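PDB 6JU8: tyrosinase from Aspergillus oryzae, which probably uses a dinuclear copper centre and molecular oxygen to oxidise L-tyrosine and L-dopa to L-dopaquinone. Local coordinates for residues Lys430-Arg433 against Asp438-Ile441; Gln144-Tyr149 against Ser434-Tyr439; Leu265-Trp270 against Asp351-Gly356. The protein carries 1 engineered substitution. All blocks are in the same frame, centred on the assembly; numbering follows the deposited sequence. Where two conformers were deposited one is given.

Contact 1 of 3, residues Lys430-Arg433 against Asp438-Ile441; sequences KDWR and DYAI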
loop_
_atom_site.group_PDB
_atom_site.type_symbol
_atom_site.label_atom_id
_atom_site.label_comp_id
_atom_site.label_asym_id
_atom_site.label_seq_id
_atom_site.Cartn_x
_atom_site.Cartn_y
_atom_site.Cartn_z
ATOM N N LYS A 430 27.309 7.686 -27.147
ATOM C CA LYS A 430 27.451 6.330 -27.702
ATOM C C LYS A 430 28.270 5.455 -26.771
ATOM O O LYS A 430 27.952 4.290 -26.502
ATOM C CB LYS A 430 28.116 6.433 -29.086
ATOM C CG LYS A 430 28.344 5.088 -29.773
ATOM C CD LYS A 430 29.347 5.227 -30.910
ATOM C CE LYS A 430 28.697 5.836 -32.140
ATOM N NZ LYS A 430 29.655 5.923 -33.287
ATOM N N ASP A 431 29.370 6.017 -26.249
ATOM C CA ASP A 431 30.141 5.305 -25.228
ATOM C C ASP A 431 29.696 5.803 -23.856
ATOM O O ASP A 431 30.067 6.918 -23.460
ATOM C CB ASP A 431 31.641 5.544 -25.430
ATOM C CG ASP A 431 32.480 4.738 -24.455
ATOM O OD1 ASP A 431 31.934 4.025 -23.587
ATOM O OD2 ASP A 431 33.719 4.849 -24.548
ATOM N N TRP A 432 28.882 5.027 -23.179
ATOM C CA TRP A 432 28.329 5.447 -21.891
ATOM C C TRP A 432 29.468 5.696 -20.907
ATOM O O TRP A 432 29.297 6.447 -19.947
ATOM C CB TRP A 432 27.310 4.414 -21.378
ATOM C CG TRP A 432 27.951 3.063 -21.235
ATOM C CD1 TRP A 432 28.552 2.563 -20.112
ATOM C CD2 TRP A 432 28.058 2.050 -22.247
ATOM N NE1 TRP A 432 29.034 1.288 -20.384
ATOM C CE2 TRP A 432 28.739 0.962 -21.684
ATOM C CE3 TRP A 432 27.637 1.987 -23.591
ATOM C CZ2 TRP A 432 29.017 -0.212 -22.403
ATOM C CZ3 TRP A 432 27.920 0.825 -24.296
ATOM C CH2 TRP A 432 28.601 -0.243 -23.709
ATOM N N ARG A 433 30.635 5.099 -21.132
ATOM C CA ARG A 433 31.739 5.254 -20.193
ATOM C C ARG A 433 32.265 6.680 -20.217
ATOM O O ARG A 433 32.945 7.132 -19.289
ATOM C CB ARG A 433 32.844 4.225 -20.461
ATOM C CG ARG A 433 32.387 2.808 -20.121
ATOM C CD ARG A 433 33.160 1.744 -20.893
ATOM N NE ARG A 433 32.645 1.728 -22.268
ATOM C CZ ARG A 433 32.281 0.746 -23.072
ATOM N NH1 ARG A 433 32.339 -0.531 -22.702
ATOM N NH2 ARG A 433 31.839 1.026 -24.300
ATOM N N ASP A 438 29.731 2.517 -15.567
ATOM C CA ASP A 438 29.723 1.299 -16.392
ATOM C C ASP A 438 28.769 0.296 -15.742
ATOM O O ASP A 438 28.205 0.564 -14.670
ATOM C CB ASP A 438 31.128 0.748 -16.521
ATOM C CG ASP A 438 31.424 -0.091 -17.741
ATOM O OD1 ASP A 438 30.484 -0.386 -18.512
ATOM O OD2 ASP A 438 32.606 -0.464 -17.904
ATOM N N TYR A 439 28.566 -0.841 -16.393
ATOM C CA TYR A 439 27.797 -1.959 -15.853
ATOM C C TYR A 439 28.711 -3.173 -15.730
ATOM O O TYR A 439 29.553 -3.397 -16.598
ATOM C CB TYR A 439 26.610 -2.299 -16.770
ATOM C CG TYR A 439 25.699 -1.097 -16.937
ATOM C CD1 TYR A 439 24.822 -0.747 -15.909
ATOM C CD2 TYR A 439 25.737 -0.326 -18.101
ATOM C CE1 TYR A 439 23.979 0.349 -16.032
ATOM C CE2 TYR A 439 24.898 0.776 -18.229
ATOM C CZ TYR A 439 24.031 1.110 -17.196
ATOM O OH TYR A 439 23.193 2.206 -17.294
ATOM N N ALA A 440 28.547 -3.970 -14.690
ATOM C CA ALA A 440 29.380 -5.171 -14.577
ATOM C C ALA A 440 29.311 -6.035 -15.833
ATOM O O ALA A 440 30.330 -6.563 -16.297
ATOM C CB ALA A 440 28.980 -6.025 -13.386
ATOM N N ILE A 441 28.105 -6.187 -16.361
ATOM C CA ILE A 441 27.918 -7.075 -17.497
ATOM C C ILE A 441 28.644 -6.618 -18.753
ATOM O O ILE A 441 28.876 -7.495 -19.603
ATOM C CB ILE A 441 26.424 -7.284 -17.763
ATOM C CG1 ILE A 441 26.173 -8.480 -18.691
ATOM C CG2 ILE A 441 25.756 -6.027 -18.295
ATOM C CD1 ILE A 441 24.720 -8.942 -18.627
HETATM O O HOH W 1 33.244 -1.694 -20.042
#
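The indole N-H of Trp432 points straight at the carboxylate of Asp438, with NE1 2.9 Å from OD1 and an N-H...O angle of 178°. OD1 lies at the indole edge, in the ring plane, but the carboxylate is turned so that NE1 meets it from above the carboxylate plane. OD1 also takes a weak bond from the backbone N of Tyr439 and is hydrogen-bonded to Thr442 OG1, so three groups, one of them weakly, bond to this buried oxygen. Arg433 reaches the other oxygen differently: its methylene CD lies 3.8 Å from Asp438 OD2, and a water joins OD2 to Arg433 NH1. Arg433 NH1 is 4.6 Å from Asp438 OD1, beyond a salt bridge and with no N-H aimed at it, so any attraction there is probably one of charge alone. A bend at chi3 (-76°) folds the Arg433 guanidinium over one face of the Trp432 indole, with CZ 3.4 Å above the ring plane and displaced toward the rim. The guanidinium is fixed there by Asp431, whose OD1 forms a salt bridge of 2.7 Å with Arg433 NE and also accepts from Arg433 N, closing an Asx turn. The ring of Tyr439 meets the indole obliquely, their planes 44° apart; its OH is bonded to Asp380 and Arg23. The whole turn belongs to the loop between strand 420-423 and helix 448-456. Trp432 packs on Ala384 and Thr388 of helix 371-389, Tyr439 on Arg381 of the same helix, and the side chain of Ile441 on Ile448, Glu451 and Leu455 of helix 448-456.

Contact 2 of 3, residues Gln144-Tyr149 against Ser434-Tyr439; sequences QWRLPY and SLNYDY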
loop_
_atom_site.group_PDB
_atom_site.type_symbol
_atom_site.label_atom_id
_atom_site.label_comp_id
_atom_site.label_asym_id
_atom_site.label_seq_id
_atom_site.Cartn_x
_atom_site.Cartn_y
_atom_site.Cartn_z
ATOM N N GLN A 144 32.289 6.199 -5.318
ATOM C CA GLN A 144 32.096 4.867 -5.883
ATOM C C GLN A 144 30.635 4.655 -6.260
ATOM O O GLN A 144 30.313 3.851 -7.132
ATOM C CB GLN A 144 32.525 3.792 -4.895
ATOM C CG GLN A 144 33.940 3.266 -5.048
ATOM C CD GLN A 144 34.251 2.785 -6.457
ATOM O OE1 GLN A 144 33.656 1.858 -7.022
ATOM N NE2 GLN A 144 35.232 3.437 -7.049
ATOM N N TRP A 145 29.709 5.325 -5.593
ATOM C CA TRP A 145 28.289 5.144 -5.822
ATOM C C TRP A 145 27.875 5.510 -7.238
ATOM O O TRP A 145 28.324 6.522 -7.769
ATOM C CB TRP A 145 27.463 5.991 -4.857
ATOM C CG TRP A 145 25.991 5.865 -5.076
ATOM C CD1 TRP A 145 25.169 4.913 -4.524
ATOM C CD2 TRP A 145 25.179 6.709 -5.898
ATOM N NE1 TRP A 145 23.878 5.144 -4.972
ATOM C CE2 TRP A 145 23.860 6.225 -5.805
ATOM C CE3 TRP A 145 25.443 7.836 -6.702
ATOM C CZ2 TRP A 145 22.811 6.839 -6.489
ATOM C CZ3 TRP A 145 24.402 8.436 -7.381
ATOM C CH2 TRP A 145 23.098 7.921 -7.269
ATOM N N ARG A 146 26.985 4.698 -7.804
ATOM C CA ARG A 146 26.357 5.049 -9.075
ATOM C C ARG A 146 24.879 4.679 -8.946
ATOM O O ARG A 146 24.504 3.896 -8.050
ATOM C CB ARG A 146 27.003 4.309 -10.247
ATOM C CG ARG A 146 28.441 4.765 -10.532
ATOM C CD ARG A 146 28.434 6.205 -11.015
ATOM N NE ARG A 146 29.739 6.739 -11.441
ATOM C CZ ARG A 146 30.680 7.221 -10.634
ATOM N NH1 ARG A 146 30.494 7.199 -9.312
ATOM N NH2 ARG A 146 31.804 7.705 -11.136
ATOM N N LEU A 147 24.044 5.223 -9.812
ATOM C CA LEU A 147 22.608 4.951 -9.649
ATOM C C LEU A 147 22.350 3.466 -9.890
ATOM O O LEU A 147 22.655 2.946 -10.962
ATOM C CB LEU A 147 21.813 5.771 -10.678
ATOM C CG LEU A 147 20.287 5.614 -10.581
ATOM C CD1 LEU A 147 19.752 6.283 -9.310
ATOM C CD2 LEU A 147 19.597 6.165 -11.820
ATOM N N PRO A 148 21.778 2.755 -8.941
ATOM C CA PRO A 148 21.455 1.341 -9.200
ATOM C C PRO A 148 20.368 1.153 -10.246
ATOM O O PRO A 148 19.545 2.033 -10.496
ATOM C CB PRO A 148 20.948 0.848 -7.850
ATOM C CG PRO A 148 21.483 1.833 -6.853
ATOM C CD PRO A 148 21.437 3.164 -7.568
ATOM N N TYR A 149 20.370 -0.044 -10.854
ATOM C CA TYR A 149 19.338 -0.392 -11.834
ATOM C C TYR A 149 18.398 -1.432 -11.250
ATOM O O TYR A 149 18.799 -2.295 -10.455
ATOM C CB TYR A 149 19.939 -0.845 -13.180
ATOM C CG TYR A 149 20.704 -2.145 -13.124
ATOM C CD1 TYR A 149 20.057 -3.363 -13.331
ATOM C CD2 TYR A 149 22.073 -2.146 -12.878
ATOM C CE1 TYR A 149 20.749 -4.563 -13.288
ATOM C CE2 TYR A 149 22.783 -3.345 -12.820
ATOM C CZ TYR A 149 22.117 -4.539 -13.027
ATOM O OH TYR A 149 22.826 -5.724 -12.958
ATOM N N SER A 434 31.934 7.420 -21.280
ATOM C CA SER A 434 32.363 8.825 -21.273
ATOM C C SER A 434 31.625 9.616 -20.201
ATOM O O SER A 434 32.076 10.706 -19.856
ATOM C CB SER A 434 32.147 9.475 -22.639
ATOM O OG SER A 434 30.769 9.537 -22.912
ATOM N N LEU A 435 30.517 9.084 -19.682
ATOM C CA LEU A 435 29.758 9.713 -18.598
ATOM C C LEU A 435 30.193 9.180 -17.238
ATOM O O LEU A 435 29.563 9.448 -16.222
ATOM C CB LEU A 435 28.254 9.472 -18.826
ATOM C CG LEU A 435 27.707 10.065 -20.129
ATOM C CD1 LEU A 435 26.285 9.588 -20.396
ATOM C CD2 LEU A 435 27.796 11.587 -20.064
ATOM N N ASN A 436 31.274 8.410 -17.235
ATOM C CA ASN A 436 31.950 7.920 -16.054
ATOM C C ASN A 436 31.114 6.944 -15.224
ATOM O O ASN A 436 31.109 6.997 -13.987
ATOM C CB ASN A 436 32.419 9.056 -15.130
ATOM C CG ASN A 436 33.526 8.568 -14.209
ATOM O OD1 ASN A 436 34.242 7.617 -14.546
ATOM N ND2 ASN A 436 33.718 9.172 -13.040
ATOM N N TYR A 437 30.418 6.029 -15.871
ATOM C CA TYR A 437 29.810 4.885 -15.214
ATOM C C TYR A 437 29.951 3.687 -16.149
ATOM O O TYR A 437 30.222 3.827 -17.347
ATOM C CB TYR A 437 28.340 5.114 -14.866
ATOM C CG TYR A 437 27.411 5.234 -16.061
ATOM C CD1 TYR A 437 26.888 4.117 -16.675
ATOM C CD2 TYR A 437 27.081 6.488 -16.584
ATOM C CE1 TYR A 437 26.043 4.244 -17.778
ATOM C CE2 TYR A 437 26.227 6.636 -17.667
ATOM C CZ TYR A 437 25.710 5.495 -18.260
ATOM O OH TYR A 437 24.862 5.648 -19.339
ATOM N N ASP A 438 29.731 2.517 -15.567
ATOM C CA ASP A 438 29.723 1.299 -16.392
ATOM C C ASP A 438 28.769 0.296 -15.742
ATOM O O ASP A 438 28.205 0.564 -14.670
ATOM C CB ASP A 438 31.128 0.748 -16.521
ATOM C CG ASP A 438 31.424 -0.091 -17.741
ATOM O OD1 ASP A 438 30.484 -0.386 -18.512
ATOM O OD2 ASP A 438 32.606 -0.464 -17.904
ATOM N N TYR A 439 28.566 -0.841 -16.393
ATOM C CA TYR A 439 27.797 -1.959 -15.853
ATOM C C TYR A 439 28.711 -3.173 -15.730
ATOM O O TYR A 439 29.553 -3.397 -16.598
ATOM C CB TYR A 439 26.610 -2.299 -16.770
ATOM C CG TYR A 439 25.699 -1.097 -16.937
ATOM C CD1 TYR A 439 24.822 -0.747 -15.909
ATOM C CD2 TYR A 439 25.737 -0.326 -18.101
ATOM C CE1 TYR A 439 23.979 0.349 -16.032
ATOM C CE2 TYR A 439 24.898 0.776 -18.229
ATOM C CZ TYR A 439 24.031 1.110 -17.196
ATOM O OH TYR A 439 23.193 2.206 -17.294
#
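The carbonyl oxygen of Asn436 is gripped by two nitrogens of Arg146, NE at 2.9 Å from Asn436 O and NH2 at 3.0 Å from the same atom. The guanidinium bites side-on and keeps this oxygen in its own plane; NH2 comes in nearly along the C=O axis, while NE is tilted slightly from the carbonyl plane. A turn at chi2 (-66°) brings the Arg146 chain round, and NH1 bonds back to Trp145 O (2.7 Å) and to Lys143 O. The buried guanidinium thus ties the chain leaving helix 135-144 to the far loop and has its rotation fixed. Its NH2 also lies 3.1 Å from Asn436 ND2, but these are two donors: the amide stands steeply to the guanidinium, planes 71° apart, and ND2 bonds instead to Ile12 O. Arg146 CD rests against Tyr437 CB at 4.0 Å, while the Tyr437 ring leads off to Asp380. Farther along, Tyr149 CD2 touches Tyr439 CD1 at 4.3 Å, the rings oblique, and Tyr149 packs on Cys377, Asn378 and Arg381 of helix 371-389. Tyr437 and Tyr439, both bonded through OH to Asp380, fit the Tyr-X-Tyr motif found near the end of the catalytic domain in tyrosinases, here joined to the chain leaving helix 135-144.

Contact 3 of 3, residues Leu265-Trp270 against Asp351-Gly356; sequences LNEHPW and DLKLWG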
loop_
_atom_site.group_PDB
_atom_site.type_symbol
_atom_site.label_atom_id
_atom_site.label_comp_id
_atom_site.label_asym_id
_atom_site.label_seq_id
_atom_site.Cartn_x
_atom_site.Cartn_y
_atom_site.Cartn_z
ATOM N N LEU A 265 3.938 -8.198 -13.563
ATOM C CA LEU A 265 5.240 -8.541 -14.128
ATOM C C LEU A 265 5.286 -10.012 -14.503
ATOM O O LEU A 265 5.832 -10.341 -15.564
ATOM C CB LEU A 265 6.368 -8.192 -13.162
ATOM C CG LEU A 265 6.601 -6.726 -12.841
ATOM C CD1 LEU A 265 7.568 -6.656 -11.657
ATOM C CD2 LEU A 265 7.172 -5.976 -14.027
ATOM N N ASN A 266 4.728 -10.874 -13.647
ATOM C CA ASN A 266 4.809 -12.306 -13.887
ATOM C C ASN A 266 3.700 -12.843 -14.764
ATOM O O ASN A 266 3.896 -13.891 -15.409
ATOM C CB ASN A 266 4.884 -13.026 -12.527
ATOM C CG ASN A 266 6.213 -12.710 -11.866
ATOM O OD1 ASN A 266 7.276 -13.179 -12.295
ATOM N ND2 ASN A 266 6.164 -11.872 -10.829
ATOM N N GLU A 267 2.585 -12.134 -14.889
ATOM C CA GLU A 267 1.532 -12.479 -15.848
ATOM C C GLU A 267 1.797 -11.898 -17.240
ATOM O O GLU A 267 1.222 -12.405 -18.205
ATOM C CB GLU A 267 0.162 -11.994 -15.358
ATOM C CG GLU A 267 -0.356 -12.802 -14.170
ATOM C CD GLU A 267 -1.858 -12.784 -14.027
ATOM O OE1 GLU A 267 -2.360 -13.540 -13.174
ATOM O OE2 GLU A 267 -2.548 -12.035 -14.745
ATOM N N HIS A 268 2.649 -10.891 -17.325
ATOM C CA HIS A 268 3.096 -10.244 -18.547
ATOM C C HIS A 268 2.008 -9.997 -19.575
ATOM O O HIS A 268 2.131 -10.464 -20.713
ATOM C CB HIS A 268 4.266 -11.042 -19.145
ATOM C CG HIS A 268 4.008 -12.490 -19.394
ATOM N ND1 HIS A 268 3.324 -12.976 -20.480
ATOM C CD2 HIS A 268 4.375 -13.574 -18.666
ATOM C CE1 HIS A 268 3.246 -14.300 -20.423
ATOM N NE2 HIS A 268 3.898 -14.683 -19.346
ATOM N N PRO A 269 0.968 -9.234 -19.244
ATOM C CA PRO A 269 -0.081 -8.953 -20.238
ATOM C C PRO A 269 0.366 -7.916 -21.247
ATOM O O PRO A 269 0.129 -6.716 -21.090
ATOM C CB PRO A 269 -1.223 -8.461 -19.345
ATOM C CG PRO A 269 -0.558 -7.842 -18.159
ATOM C CD PRO A 269 0.695 -8.637 -17.928
ATOM N N TRP A 270 1.044 -8.416 -22.296
ATOM C CA TRP A 270 1.558 -7.532 -23.338
ATOM C C TRP A 270 0.415 -6.772 -24.000
ATOM O O TRP A 270 -0.617 -7.404 -24.296
ATOM C CB TRP A 270 2.270 -8.336 -24.444
ATOM C CG TRP A 270 3.352 -9.215 -23.868
ATOM C CD1 TRP A 270 3.313 -10.561 -23.630
ATOM C CD2 TRP A 270 4.659 -8.798 -23.461
ATOM N NE1 TRP A 270 4.505 -10.999 -23.096
ATOM C CE2 TRP A 270 5.347 -9.930 -22.984
ATOM C CE3 TRP A 270 5.293 -7.550 -23.473
ATOM C CZ2 TRP A 270 6.657 -9.849 -22.507
ATOM C CZ3 TRP A 270 6.595 -7.495 -22.989
ATOM C CH2 TRP A 270 7.268 -8.617 -22.513
ATOM N N ASP A 351 -10.661 -9.969 -15.471
ATOM C CA ASP A 351 -9.421 -9.193 -15.388
ATOM C C ASP A 351 -9.355 -8.302 -14.148
ATOM O O ASP A 351 -8.454 -7.449 -13.987
ATOM C CB ASP A 351 -9.239 -8.379 -16.671
ATOM C CG ASP A 351 -8.899 -9.245 -17.865
ATOM O OD1 ASP A 351 -8.016 -10.129 -17.764
ATOM O OD2 ASP A 351 -9.494 -9.026 -18.948
ATOM N N LEU A 352 -10.301 -8.490 -13.224
ATOM C CA LEU A 352 -10.356 -7.664 -12.014
ATOM C C LEU A 352 -9.098 -7.748 -11.168
ATOM O O LEU A 352 -8.732 -6.764 -10.511
ATOM C CB LEU A 352 -11.595 -8.047 -11.181
ATOM C CG LEU A 352 -12.920 -7.495 -11.713
ATOM C CD1 LEU A 352 -14.090 -8.053 -10.911
ATOM C CD2 LEU A 352 -12.943 -5.975 -11.659
ATOM N N LYS A 353 -8.389 -8.859 -11.217
ATOM C CA LYS A 353 -7.189 -9.028 -10.414
ATOM C C LYS A 353 -6.108 -8.012 -10.776
ATOM O O LYS A 353 -5.174 -7.899 -9.955
ATOM C CB LYS A 353 -6.587 -10.425 -10.593
ATOM C CG LYS A 353 -6.222 -10.679 -12.067
ATOM C CD LYS A 353 -5.759 -12.121 -12.260
ATOM C CE LYS A 353 -5.800 -12.490 -13.743
ATOM N NZ LYS A 353 -5.016 -13.726 -14.026
ATOM N N LEU A 354 -6.146 -7.325 -11.905
ATOM C CA LEU A 354 -5.141 -6.322 -12.249
ATOM C C LEU A 354 -5.730 -4.918 -12.358
ATOM O O LEU A 354 -5.060 -4.014 -12.852
ATOM C CB LEU A 354 -4.362 -6.692 -13.514
ATOM C CG LEU A 354 -3.311 -7.792 -13.359
ATOM C CD1 LEU A 354 -2.657 -8.096 -14.699
ATOM C CD2 LEU A 354 -2.243 -7.408 -12.329
ATOM N N TRP A 355 -6.950 -4.704 -11.867
ATOM C CA TRP A 355 -7.551 -3.365 -11.918
ATOM C C TRP A 355 -6.747 -2.349 -11.115
ATOM O O TRP A 355 -6.291 -2.645 -10.003
ATOM C CB TRP A 355 -8.959 -3.459 -11.328
ATOM C CG TRP A 355 -9.822 -2.240 -11.445
ATOM C CD1 TRP A 355 -9.697 -1.144 -12.263
ATOM C CD2 TRP A 355 -11.006 -2.026 -10.659
ATOM N NE1 TRP A 355 -10.724 -0.248 -12.045
ATOM C CE2 TRP A 355 -11.545 -0.782 -11.046
ATOM C CE3 TRP A 355 -11.641 -2.774 -9.657
ATOM C CZ2 TRP A 355 -12.700 -0.262 -10.471
ATOM C CZ3 TRP A 355 -12.804 -2.254 -9.084
ATOM C CH2 TRP A 355 -13.328 -1.014 -9.490
ATOM N N GLY A 356 -6.550 -1.172 -11.684
ATOM C CA GLY A 356 -6.068 0.015 -11.032
ATOM C C GLY A 356 -5.055 0.763 -11.868
ATOM O O GLY A 356 -4.304 0.140 -12.643
#
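Glu267 and Lys353 reach for each other from opposite directions with extended chains and close a salt bridge. Lys353 NZ lies 2.8 Å from Glu267 OE1, approached on the syn side, with a weaker bond to OE2 at 3.1 Å, so one ammonium straddles both oxygens. With Lys353 CG set between the backbone N and the carbonyl carbon (chi1 59°), the extended chain beyond it carries NZ to the glutamate. Beside the ion pair, Leu354 CD1 packs on Pro269 CG at 4.1 Å, with Glu267 OE2 3.9 Å from the same methyl, and Leu354 also lies against Arg260, Leu263 and Ala264 of helix 258-267. Lys353 also packs against Lys353 of the second subunit.

Both backbones turn sharply here. Leu354 N bonds to Asp351 O at 3.1 Å, and His268, the first residue past helix 258-267, has a positive phi (42°) just before Pro269, the centre of an inverse gamma turn. Pro269 O accepts from Trp338 NE1 on helix 328-340, which supplies the copper ligands His332 and His336. The arrangement is that of a helix C-terminus clamped to a 3-10 turn near the subunit interface.

From the N terminus, residues 144-149, just past helix 135-144, are the first to be engaged, and contact 2 closes only when the chain reaches 434-439. Contact 3 is nested inside that long loop, joining the end of helix 258-267 to the turn before strand 356-357, on the opposite side of the chain's centre and about 33 Å away between centres. Contact 1 is a short local closure after strand 420-423; it shares Asp438 and Tyr439 with contact 2, and the two touch through Trp432 and Tyr437. Contact 2 ties the loop before helix 448-456 to the chain leaving helix 135-144, contact 1 folds that loop on itself, and both lie beside helix 371-389, while contact 3 lies near the second subunit.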